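Local coordinates for Cg10997-pa (Drosophila melanogaster, PDB 2YV7), which might insert into membranes and form chloride channels whose activity depends on pH, and may play a role in ethanol sensitivity, at residues 22-28 with 60-66; 53-59 with 108-114; 121-125 with 174-178; 178-183 with 207-212. One frame throughout, in Å; residues are numbered along the deposited sequence.

How the interactions relate
Interaction 1 lies within the thioredoxin-like N-terminal domain, and interaction 2 joins its helix 41-55 to the 108-114 turn. Interaction 1 is partly buried and held mainly by backbone hydrogen bonds. Interaction 2 is more buried, and the two touch where Ile23 CG1 lies 3.8 Å from Ile59 CD1. Interactions 3 and 4 lie in the helical part of this GST fold and share Leu178 and helix 173-193. Interaction 3 is partly buried and mainly apolar, with a water bridging Ile125 O and Glu177 OE2. Interaction 4 is deeper, its centre about 9 Å from the chain's centre. It packs Met179 and two leucines against Tyr207, with a Tyr212-Gln183 hydrogen bond. Asp175 OD1 and Tyr207 OH, 2.6 Å apart, connect this pair.

Interaction 1: 22-28 with 60-66; sequences EIELIIK and SLKVTTV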
# COMPACT_ATOMS: atom_id res chain seq x y z
N GLU A 22 -20.48 -7.20 -5.50
CA GLU A 22 -19.41 -7.76 -4.69
C GLU A 22 -18.13 -7.81 -5.51
O GLU A 22 -18.07 -8.47 -6.55
CB GLU A 22 -19.76 -9.15 -4.15
CG GLU A 22 -18.56 -10.09 -4.05
CD GLU A 22 -18.60 -11.01 -2.87
OE1 GLU A 22 -18.85 -10.53 -1.74
OE2 GLU A 22 -18.36 -12.23 -3.07
N ILE A 23 -17.09 -7.11 -5.05
CA ILE A 23 -15.79 -7.23 -5.70
C ILE A 23 -14.92 -8.16 -4.89
O ILE A 23 -14.91 -8.07 -3.66
CB ILE A 23 -15.11 -5.82 -5.86
CG1 ILE A 23 -16.11 -4.82 -6.46
CG2 ILE A 23 -13.87 -5.89 -6.76
CD1 ILE A 23 -16.51 -5.10 -7.91
N GLU A 24 -14.20 -9.05 -5.59
CA GLU A 24 -13.25 -9.97 -4.97
C GLU A 24 -11.83 -9.56 -5.34
O GLU A 24 -11.53 -9.40 -6.52
CB GLU A 24 -13.49 -11.42 -5.39
CG GLU A 24 -12.47 -12.38 -4.74
CD GLU A 24 -12.70 -13.88 -5.03
OE1 GLU A 24 -13.47 -14.25 -5.96
OE2 GLU A 24 -12.08 -14.71 -4.33
N LEU A 25 -10.98 -9.34 -4.34
CA LEU A 25 -9.58 -9.06 -4.60
C LEU A 25 -8.73 -10.26 -4.14
O LEU A 25 -8.74 -10.62 -2.98
CB LEU A 25 -9.10 -7.77 -3.89
CG LEU A 25 -7.65 -7.40 -4.23
CD1 LEU A 25 -7.47 -7.04 -5.70
CD2 LEU A 25 -7.26 -6.23 -3.28
N ILE A 26 -8.05 -10.88 -5.09
CA ILE A 26 -7.11 -11.94 -4.71
C ILE A 26 -5.75 -11.33 -4.40
O ILE A 26 -5.19 -10.61 -5.22
CB ILE A 26 -6.96 -13.00 -5.81
CG1 ILE A 26 -8.35 -13.63 -6.11
CG2 ILE A 26 -5.99 -14.04 -5.37
CD1 ILE A 26 -8.31 -14.88 -7.01
N ILE A 27 -5.20 -11.68 -3.23
CA ILE A 27 -3.88 -11.17 -2.80
C ILE A 27 -2.88 -12.29 -2.43
O ILE A 27 -3.29 -13.38 -2.11
CB ILE A 27 -4.01 -10.08 -1.66
CG1 ILE A 27 -4.38 -10.71 -0.32
CG2 ILE A 27 -4.91 -8.94 -2.11
CD1 ILE A 27 -4.49 -9.73 0.90
N LYS A 28 -1.58 -11.99 -2.47
CA LYS A 28 -0.51 -12.93 -2.15
C LYS A 28 -0.45 -13.06 -0.64
O LYS A 28 -0.54 -12.04 0.08
CB LYS A 28 0.83 -12.40 -2.62
CG LYS A 28 1.04 -12.40 -4.14
CD LYS A 28 2.31 -11.62 -4.55
CE LYS A 28 2.93 -12.18 -5.86
NZ LYS A 28 4.13 -11.41 -6.36
N SER A 60 -19.20 -4.27 -2.27
CA SER A 60 -18.93 -5.23 -1.24
C SER A 60 -17.52 -5.73 -1.57
O SER A 60 -17.18 -5.99 -2.72
CB SER A 60 -19.93 -6.38 -1.40
OG SER A 60 -19.87 -7.31 -0.36
N LEU A 61 -16.68 -5.83 -0.55
CA LEU A 61 -15.31 -6.26 -0.77
C LEU A 61 -15.09 -7.61 -0.10
O LEU A 61 -15.31 -7.74 1.09
CB LEU A 61 -14.31 -5.24 -0.19
CG LEU A 61 -12.83 -5.58 -0.46
CD1 LEU A 61 -12.46 -5.81 -1.95
CD2 LEU A 61 -11.87 -4.55 0.24
N LYS A 62 -14.58 -8.55 -0.89
CA LYS A 62 -14.12 -9.86 -0.46
C LYS A 62 -12.66 -9.98 -0.83
O LYS A 62 -12.29 -9.84 -2.00
CB LYS A 62 -14.94 -10.95 -1.17
CG LYS A 62 -14.46 -12.39 -1.06
CD LYS A 62 -15.40 -13.33 -1.93
CE LYS A 62 -14.99 -14.82 -1.92
NZ LYS A 62 -15.59 -15.62 -3.07
N VAL A 63 -11.83 -10.22 0.18
CA VAL A 63 -10.39 -10.39 0.00
C VAL A 63 -9.99 -11.86 0.20
O VAL A 63 -10.22 -12.44 1.27
CB VAL A 63 -9.61 -9.43 0.92
CG1 VAL A 63 -8.10 -9.66 0.81
CG2 VAL A 63 -9.94 -7.98 0.57
N THR A 64 -9.41 -12.44 -0.86
CA THR A 64 -8.97 -13.83 -0.91
C THR A 64 -7.45 -13.88 -0.92
O THR A 64 -6.80 -13.33 -1.79
CB THR A 64 -9.45 -14.53 -2.20
OG1 THR A 64 -10.89 -14.41 -2.30
CG2 THR A 64 -9.07 -15.99 -2.19
N THR A 65 -6.88 -14.58 0.06
CA THR A 65 -5.44 -14.72 0.16
C THR A 65 -4.98 -16.06 -0.45
O THR A 65 -5.51 -17.12 -0.11
CB THR A 65 -5.04 -14.60 1.65
OG1 THR A 65 -5.66 -13.44 2.21
CG2 THR A 65 -3.61 -14.42 1.79
N VAL A 66 -4.03 -16.02 -1.37
CA VAL A 66 -3.47 -17.25 -1.95
C VAL A 66 -1.97 -17.43 -1.64
O VAL A 66 -1.14 -16.52 -1.81
CB VAL A 66 -3.72 -17.38 -3.49
CG1 VAL A 66 -3.49 -16.08 -4.17
CG2 VAL A 66 -2.79 -18.43 -4.13
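Strands 22-28 and 60-66 run parallel and in register, from Glu22 beside Ser60 to Lys28 beside Val66. Their axes come within 4.6 Å and are inclined by 24°. Six backbone hydrogen bonds join them. Ile23 N to Ser60 O is 2.6 Å, and Lys62 N to Ile23 O is 2.8 Å. The same pattern is repeated from Leu25 and Ile27.

One face carries Ile23, Leu25, Ile27, Leu61, Val63 and Thr65. Here Ile27 uses a p rotamer at chi1, and Ile27 CD1 reaches diagonally back to Val63 CG1 at 3.6 Å. Leu61 CD1 leans across to Leu25 CB at 4.3 Å. Each side chain thus fills the space beside a residue two positions before or after its direct partner, the next one along on the same face. On the other face, Ile26 CG2 fits against Val66 CG1 at 3.4 Å. Glu24 stretches out fully and lies between Lys62 and Thr64. Thr64 OG1 donates a very short hydrogen bond, 2.4 Å, to Glu24 OE2. A long salt bridge of 3.8 Å joins Glu24 OE1 and Lys62 NZ.

The pair supplies the two strands of a beta-alpha-beta unit, joined by helix 41-55. Strand 60-66 is outermost, while strand 22-28 also pairs with antiparallel strand 86-89. Helix 41-55 packs on the Leu25 and Val63 face, with Phe47 against both residues.

Interaction 2: 53-59 with 108-114; sequences LAELKTI and IPGGYNL
This contact joins the C-terminal end of helix 41-55, the helix of a beta-alpha-beta unit in the thioredoxin-like domain, to the turn between helices 97-107 and 111-114. Segment 53-59 is helical to Glu55 and then turns. Lys57 has positive phi (59°) and closes a Schellman motif, with Thr58 N bonded to Leu53 O at 3.2 Å and Lys57 N to Ala54 O at 2.9 Å. The closest CA pairs are Leu53 with Gly110 at 6.0 Å and Thr58 with Pro109 at 5.7 Å.

Segment 108-114 opens with a type II beta turn from Ile108 to Gly111. Ile108 has just left a helix, and Ile108 CG2 meets Leu53 CD1 at 3.6 Å and Ile59 CG2 at 3.5 Å. Pro109 sits at phi/psi -53/135, with Pro109 CB 3.5 Å from Thr58 CB. Gly110 takes 97/-18 and is the N-cap of helix 111-114. Its backbone angles call for glycine, and a CB would also clash with Leu53 CD2. Leu53 CD2 is 3.6 Å from Gly110 C. Gly111 N bonds to Ile108 O at 2.9 Å to close the turn. Leu114, with chi1 t and chi2 p, brings CD2 to 4.1 Å from Leu53 CG. Leu53 itself is m, t. Thr58 has chi1 p, and Thr58 OG1 donates a 2.7 Å hydrogen bond to Pro109 O.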
# COMPACT_ATOMS: atom_id res chain seq x y z
N LEU A 53 -13.87 2.35 -1.17
CA LEU A 53 -15.12 2.32 -2.00
C LEU A 53 -16.24 1.54 -1.28
O LEU A 53 -17.42 1.94 -1.30
CB LEU A 53 -14.82 1.73 -3.35
CG LEU A 53 -13.92 2.59 -4.27
CD1 LEU A 53 -13.82 1.97 -5.67
CD2 LEU A 53 -14.44 4.04 -4.34
N ALA A 54 -15.84 0.50 -0.59
CA ALA A 54 -16.75 -0.34 0.19
C ALA A 54 -17.21 0.39 1.46
O ALA A 54 -18.36 0.27 1.87
CB ALA A 54 -16.07 -1.67 0.51
N GLU A 55 -16.33 1.17 2.08
CA GLU A 55 -16.78 2.06 3.13
C GLU A 55 -17.88 3.01 2.68
O GLU A 55 -18.77 3.37 3.46
CB GLU A 55 -15.61 2.93 3.59
CG GLU A 55 -14.82 2.36 4.68
CD GLU A 55 -13.76 3.34 5.15
OE1 GLU A 55 -13.54 4.39 4.47
OE2 GLU A 55 -13.14 3.06 6.19
N LEU A 56 -17.78 3.46 1.43
CA LEU A 56 -18.73 4.39 0.83
C LEU A 56 -19.98 3.64 0.37
O LEU A 56 -20.92 4.23 -0.15
CB LEU A 56 -18.07 5.13 -0.34
CG LEU A 56 -17.16 6.32 0.03
CD1 LEU A 56 -16.27 6.74 -1.12
CD2 LEU A 56 -17.97 7.52 0.53
N LYS A 57 -19.97 2.33 0.61
CA LYS A 57 -21.07 1.41 0.31
C LYS A 57 -21.48 1.34 -1.17
O LYS A 57 -22.65 1.03 -1.50
CB LYS A 57 -22.26 1.62 1.27
CG LYS A 57 -21.89 1.51 2.76
CD LYS A 57 -23.04 0.98 3.58
CE LYS A 57 -22.82 1.18 5.10
NZ LYS A 57 -24.12 1.14 5.87
N THR A 58 -20.55 1.61 -2.09
CA THR A 58 -20.86 1.39 -3.51
C THR A 58 -20.66 -0.07 -3.90
O THR A 58 -21.21 -0.53 -4.91
CB THR A 58 -20.07 2.28 -4.48
OG1 THR A 58 -18.66 2.07 -4.31
CG2 THR A 58 -20.44 3.78 -4.29
N ILE A 59 -19.89 -0.79 -3.09
CA ILE A 59 -19.53 -2.18 -3.38
C ILE A 59 -19.41 -2.97 -2.09
O ILE A 59 -19.49 -2.41 -0.99
CB ILE A 59 -18.14 -2.33 -4.14
CG1 ILE A 59 -17.00 -1.76 -3.30
CG2 ILE A 59 -18.16 -1.73 -5.56
CD1 ILE A 59 -15.62 -2.19 -3.79
N ILE A 108 -15.93 0.82 -11.45
CA ILE A 108 -16.47 0.63 -10.11
C ILE A 108 -17.03 1.95 -9.57
O ILE A 108 -16.33 2.98 -9.58
CB ILE A 108 -15.45 -0.02 -9.14
CG1 ILE A 108 -15.16 -1.47 -9.56
CG2 ILE A 108 -15.99 0.01 -7.70
CD1 ILE A 108 -13.88 -2.07 -8.99
N PRO A 109 -18.30 1.95 -9.11
CA PRO A 109 -18.89 3.18 -8.57
C PRO A 109 -18.01 3.75 -7.48
O PRO A 109 -17.53 3.00 -6.62
CB PRO A 109 -20.22 2.70 -7.95
CG PRO A 109 -20.17 1.18 -7.99
CD PRO A 109 -19.26 0.83 -9.10
N GLY A 110 -17.81 5.06 -7.54
CA GLY A 110 -16.95 5.77 -6.60
C GLY A 110 -15.57 6.01 -7.16
O GLY A 110 -14.84 6.87 -6.66
N GLY A 111 -15.23 5.25 -8.20
CA GLY A 111 -13.88 5.12 -8.74
C GLY A 111 -13.32 6.40 -9.31
O GLY A 111 -12.14 6.72 -9.10
N TYR A 112 -14.15 7.14 -10.04
CA TYR A 112 -13.74 8.42 -10.61
C TYR A 112 -13.37 9.47 -9.59
O TYR A 112 -12.40 10.22 -9.79
CB TYR A 112 -14.85 8.99 -11.50
CG TYR A 112 -14.79 8.47 -12.90
CD1 TYR A 112 -13.84 8.94 -13.79
CD2 TYR A 112 -15.70 7.50 -13.35
CE1 TYR A 112 -13.78 8.47 -15.09
CE2 TYR A 112 -15.65 7.03 -14.66
CZ TYR A 112 -14.68 7.52 -15.53
OH TYR A 112 -14.61 7.06 -16.83
N ASN A 113 -14.13 9.53 -8.50
CA ASN A 113 -13.80 10.40 -7.39
C ASN A 113 -12.51 9.98 -6.68
O ASN A 113 -11.81 10.81 -6.14
CB ASN A 113 -14.96 10.46 -6.36
CG ASN A 113 -16.32 10.81 -7.01
OD1 ASN A 113 -16.42 11.75 -7.81
ND2 ASN A 113 -17.36 10.05 -6.65
N LEU A 114 -12.19 8.69 -6.69
CA LEU A 114 -11.01 8.22 -5.96
C LEU A 114 -9.75 8.51 -6.81
O LEU A 114 -8.67 8.84 -6.28
CB LEU A 114 -11.15 6.72 -5.69
CG LEU A 114 -10.19 6.02 -4.74
CD1 LEU A 114 -10.43 6.56 -3.34
CD2 LEU A 114 -10.35 4.48 -4.78

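Interaction 3: 121-125 with 174-178; sequences VATLI and FDCEL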
# COMPACT_ATOMS: atom_id res chain seq x y z
N VAL A 121 0.95 15.62 -8.12
CA VAL A 121 1.08 14.55 -7.16
C VAL A 121 1.64 13.27 -7.81
O VAL A 121 2.51 12.63 -7.22
CB VAL A 121 -0.21 14.30 -6.36
CG1 VAL A 121 0.00 13.09 -5.43
CG2 VAL A 121 -0.57 15.55 -5.53
N ALA A 122 1.15 12.89 -8.98
CA ALA A 122 1.73 11.72 -9.68
C ALA A 122 3.23 11.87 -9.80
O ALA A 122 3.99 10.97 -9.48
CB ALA A 122 1.17 11.58 -11.04
N THR A 123 3.67 13.05 -10.23
CA THR A 123 5.11 13.21 -10.49
C THR A 123 5.86 13.21 -9.16
O THR A 123 7.00 12.71 -9.05
CB THR A 123 5.35 14.56 -11.16
OG1 THR A 123 4.76 14.57 -12.47
CG2 THR A 123 6.89 14.77 -11.30
N LEU A 124 5.24 13.83 -8.16
CA LEU A 124 5.80 13.90 -6.81
C LEU A 124 6.21 12.53 -6.26
O LEU A 124 7.24 12.39 -5.65
CB LEU A 124 4.83 14.58 -5.84
CG LEU A 124 5.21 14.66 -4.35
CD1 LEU A 124 6.28 15.75 -4.22
CD2 LEU A 124 3.95 15.04 -3.55
N ILE A 125 5.32 11.54 -6.40
CA ILE A 125 5.60 10.25 -5.76
C ILE A 125 6.26 9.21 -6.68
O ILE A 125 6.66 8.15 -6.24
CB ILE A 125 4.35 9.69 -5.11
CG1 ILE A 125 3.27 9.33 -6.17
CG2 ILE A 125 3.76 10.73 -4.10
CD1 ILE A 125 1.98 8.58 -5.55
N PHE A 174 -3.63 8.23 -4.93
CA PHE A 174 -2.19 8.47 -4.73
C PHE A 174 -1.81 8.16 -3.30
O PHE A 174 -0.69 7.72 -3.04
CB PHE A 174 -1.82 9.93 -5.05
CG PHE A 174 -2.11 10.32 -6.52
CD1 PHE A 174 -1.45 9.66 -7.55
CD2 PHE A 174 -2.99 11.34 -6.82
CE1 PHE A 174 -1.70 10.01 -8.93
CE2 PHE A 174 -3.26 11.66 -8.16
CZ PHE A 174 -2.59 11.02 -9.19
N ASP A 175 -2.73 8.40 -2.36
CA ASP A 175 -2.51 8.03 -0.96
C ASP A 175 -2.37 6.50 -0.81
O ASP A 175 -1.47 5.99 -0.10
CB ASP A 175 -3.63 8.57 -0.10
CG ASP A 175 -3.66 10.06 -0.15
OD1 ASP A 175 -2.62 10.70 0.28
OD2 ASP A 175 -4.65 10.56 -0.70
N CYS A 176 -3.23 5.76 -1.50
CA CYS A 176 -3.17 4.30 -1.42
C CYS A 176 -1.90 3.75 -2.08
O CYS A 176 -1.43 2.63 -1.77
CB CYS A 176 -4.45 3.70 -2.07
SG CYS A 176 -5.93 4.34 -1.30
N GLU A 177 -1.26 4.53 -2.99
CA GLU A 177 0.05 4.12 -3.52
C GLU A 177 1.17 4.54 -2.50
O GLU A 177 2.14 3.80 -2.33
CB GLU A 177 0.35 4.85 -4.84
CG GLU A 177 1.60 4.36 -5.56
CD GLU A 177 1.85 5.08 -6.89
OE1 GLU A 177 0.86 5.31 -7.67
OE2 GLU A 177 3.03 5.39 -7.14
N LEU A 178 1.06 5.76 -1.91
CA LEU A 178 2.15 6.29 -1.08
C LEU A 178 2.25 5.56 0.26
O LEU A 178 3.34 5.22 0.72
CB LEU A 178 1.96 7.78 -0.86
CG LEU A 178 3.16 8.38 -0.01
CD1 LEU A 178 4.55 8.19 -0.63
CD2 LEU A 178 2.79 9.92 0.21
O HOH W 1 5.15 5.81 -5.57
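Ile125 has the largest area buried by this contact, 98 Å². It sits at the end of helix 119-125 and points toward helix 173-193. Its chi1 is p and chi2 is t, which extends CD1 into the gap between the helices. There Ile125 CD1 lies 3.8 Å from Phe174 O and 4.1 Å from Phe174 CB. Ile125 CD1 also reaches Glu177 OE2 at 3.7 Å. On the other branch, Ile125 CG2 is 4.4 Å from Leu178 CD1.

Phe174 follows with 83 Å². Its ring extends back toward the start of segment 121-125. Val121 lies over one ring face, with Val121 CG1 3.6 Å from Phe174 CG. Ala122 CB meets Phe174 CE1 at 3.9 Å. The two short helical segments run nearly parallel, 5° apart in direction, with axes 10.9 Å apart. This spacing leaves room for the ring and the isoleucine between them. Both helices belong to the all-helical part of the GST fold. Helix 141-161 packs alongside, where Ile154 touches both Leu124 and Leu178, and His157 touches Val121.

Glu177 adds a polar margin beside Ile125. A water donates a hydrogen bond to Glu177 OE2 at 2.7 Å from its oxygen, and another to Ile125 O at 2.9 Å.

Interaction 4: 178-183 with 207-212; sequences LMPRLQ and YMYHMY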
# COMPACT_ATOMS: atom_id res chain seq x y z
N LEU A 178 1.06 5.76 -1.91
CA LEU A 178 2.15 6.29 -1.08
C LEU A 178 2.25 5.56 0.26
O LEU A 178 3.34 5.22 0.72
CB LEU A 178 1.96 7.78 -0.86
CG LEU A 178 3.16 8.38 -0.01
CD1 LEU A 178 4.55 8.19 -0.63
CD2 LEU A 178 2.79 9.92 0.21
N MET A 179 1.10 5.36 0.91
CA MET A 179 1.11 4.88 2.31
C MET A 179 1.77 3.52 2.44
O MET A 179 2.63 3.35 3.35
CB MET A 179 -0.32 4.96 2.89
CG MET A 179 -0.80 6.40 3.04
SD MET A 179 -2.53 6.42 3.62
CE MET A 179 -2.69 8.12 4.02
N PRO A 180 1.42 2.55 1.59
CA PRO A 180 2.12 1.24 1.67
C PRO A 180 3.66 1.38 1.48
O PRO A 180 4.45 0.81 2.25
CB PRO A 180 1.46 0.40 0.57
CG PRO A 180 0.09 1.00 0.38
CD PRO A 180 0.33 2.50 0.56
N ARG A 181 4.09 2.29 0.58
CA ARG A 181 5.58 2.45 0.42
C ARG A 181 6.20 3.10 1.67
O ARG A 181 7.27 2.74 2.05
CB ARG A 181 5.88 3.26 -0.86
CG ARG A 181 5.54 2.44 -2.11
CD ARG A 181 5.19 3.39 -3.30
NE ARG A 181 5.11 2.49 -4.44
CZ ARG A 181 4.07 1.67 -4.70
NH1 ARG A 181 3.00 1.70 -3.91
NH2 ARG A 181 4.12 0.85 -5.75
N LEU A 182 5.54 4.06 2.34
CA LEU A 182 6.05 4.64 3.58
C LEU A 182 6.21 3.57 4.66
O LEU A 182 7.25 3.50 5.37
CB LEU A 182 5.11 5.76 4.05
CG LEU A 182 5.09 7.02 3.17
CD1 LEU A 182 4.19 7.99 3.84
CD2 LEU A 182 6.56 7.66 3.23
N GLN A 183 5.26 2.68 4.71
CA GLN A 183 5.37 1.58 5.68
C GLN A 183 6.54 0.61 5.37
O GLN A 183 7.28 0.29 6.32
CB GLN A 183 4.01 0.83 5.74
CG GLN A 183 4.02 -0.21 6.91
CD GLN A 183 3.91 0.46 8.30
OE1 GLN A 183 3.86 1.67 8.41
NE2 GLN A 183 3.84 -0.37 9.38
N TYR A 207 1.20 13.05 8.37
CA TYR A 207 0.50 12.23 7.39
C TYR A 207 0.48 10.74 7.86
O TYR A 207 -0.56 10.07 7.79
CB TYR A 207 1.26 12.35 6.04
CG TYR A 207 0.68 11.61 4.87
CD1 TYR A 207 -0.44 12.08 4.18
CD2 TYR A 207 1.31 10.45 4.42
CE1 TYR A 207 -0.95 11.42 3.04
CE2 TYR A 207 0.82 9.76 3.26
CZ TYR A 207 -0.27 10.25 2.58
OH TYR A 207 -0.66 9.55 1.48
N MET A 208 1.64 10.22 8.32
CA MET A 208 1.70 8.84 8.80
C MET A 208 0.84 8.64 10.05
O MET A 208 0.16 7.60 10.21
CB MET A 208 3.17 8.42 9.00
CG MET A 208 3.88 8.35 7.67
SD MET A 208 5.53 7.64 7.75
CE MET A 208 6.50 9.07 8.14
N TYR A 209 0.80 9.65 10.90
CA TYR A 209 -0.04 9.59 12.07
C TYR A 209 -1.47 9.31 11.61
O TYR A 209 -2.11 8.35 12.07
CB TYR A 209 0.06 10.88 12.85
CG TYR A 209 -0.82 10.91 14.04
CD1 TYR A 209 -0.45 10.24 15.21
CD2 TYR A 209 -2.00 11.61 14.03
CE1 TYR A 209 -1.26 10.26 16.34
CE2 TYR A 209 -2.81 11.65 15.14
CZ TYR A 209 -2.44 10.96 16.29
OH TYR A 209 -3.24 11.00 17.43
N HIS A 210 -1.94 10.08 10.66
CA HIS A 210 -3.27 9.85 10.09
C HIS A 210 -3.43 8.55 9.37
O HIS A 210 -4.51 8.00 9.36
CB HIS A 210 -3.68 10.99 9.20
CG HIS A 210 -3.83 12.28 9.95
ND1 HIS A 210 -4.55 12.37 11.13
CD2 HIS A 210 -3.29 13.51 9.74
CE1 HIS A 210 -4.47 13.61 11.59
NE2 HIS A 210 -3.72 14.32 10.76
N MET A 211 -2.37 8.08 8.70
CA MET A 211 -2.40 6.77 8.04
C MET A 211 -2.68 5.63 8.97
O MET A 211 -3.41 4.69 8.62
CB MET A 211 -1.06 6.57 7.29
CG MET A 211 -0.47 5.29 7.30
SD MET A 211 1.06 5.53 6.28
CE MET A 211 2.20 4.81 7.42
N TYR A 212 -2.16 5.74 10.19
CA TYR A 212 -2.39 4.69 11.15
C TYR A 212 -3.78 4.73 11.77
O TYR A 212 -4.17 3.75 12.40
CB TYR A 212 -1.32 4.75 12.22
CG TYR A 212 0.08 4.44 11.68
CD1 TYR A 212 0.34 3.24 10.90
CD2 TYR A 212 1.16 5.31 11.94
CE1 TYR A 212 1.58 2.97 10.38
CE2 TYR A 212 2.43 5.03 11.44
CZ TYR A 212 2.64 3.85 10.70
OH TYR A 212 3.86 3.59 10.21
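Segments 178-183 and 207-212, of helices 173-193 and 202-212, cross steeply, at -102°, with axes 11.0 Å apart. Met179 and Met211 have the closest CA atoms, at 7.0 Å.

Apolar contacts make up most of the interface. Leu178, Met179 and Leu182 contact the Tyr207 ring. Leu178 CD2 lies 3.6 Å from Tyr207 CE2, and Leu182 CD1 meets the ring edge 3.8 Å from Tyr207 CD2. Leu182 CD1 also touches Met208 CG at 3.9 Å. Met179 CB is 3.7 Å from Met211 SD. Phe217 of helix 215-220 packs on both Met179 and Met211.

Met179 and Tyr207 form a Met-aromatic contact. Met179 SD is 5.3 Å from the centroid of the Tyr207 ring, in an oblique position, and Met179 CE is 3.5 Å from Tyr207 CZ.

One hydrogen bond joins the segments, from Tyr212 OH to Gln183 OE1 at 2.6 Å.

This is a buried crossing in the helical part of the GST fold. In so apolar a place the hydroxyls of Tyr207 and Tyr212 and the amide of Gln183 need partners. Tyr207 has Asp175, Tyr212 has Arg186 and Gln183, and Gln183 NE2 has the carbonyl of Thr251.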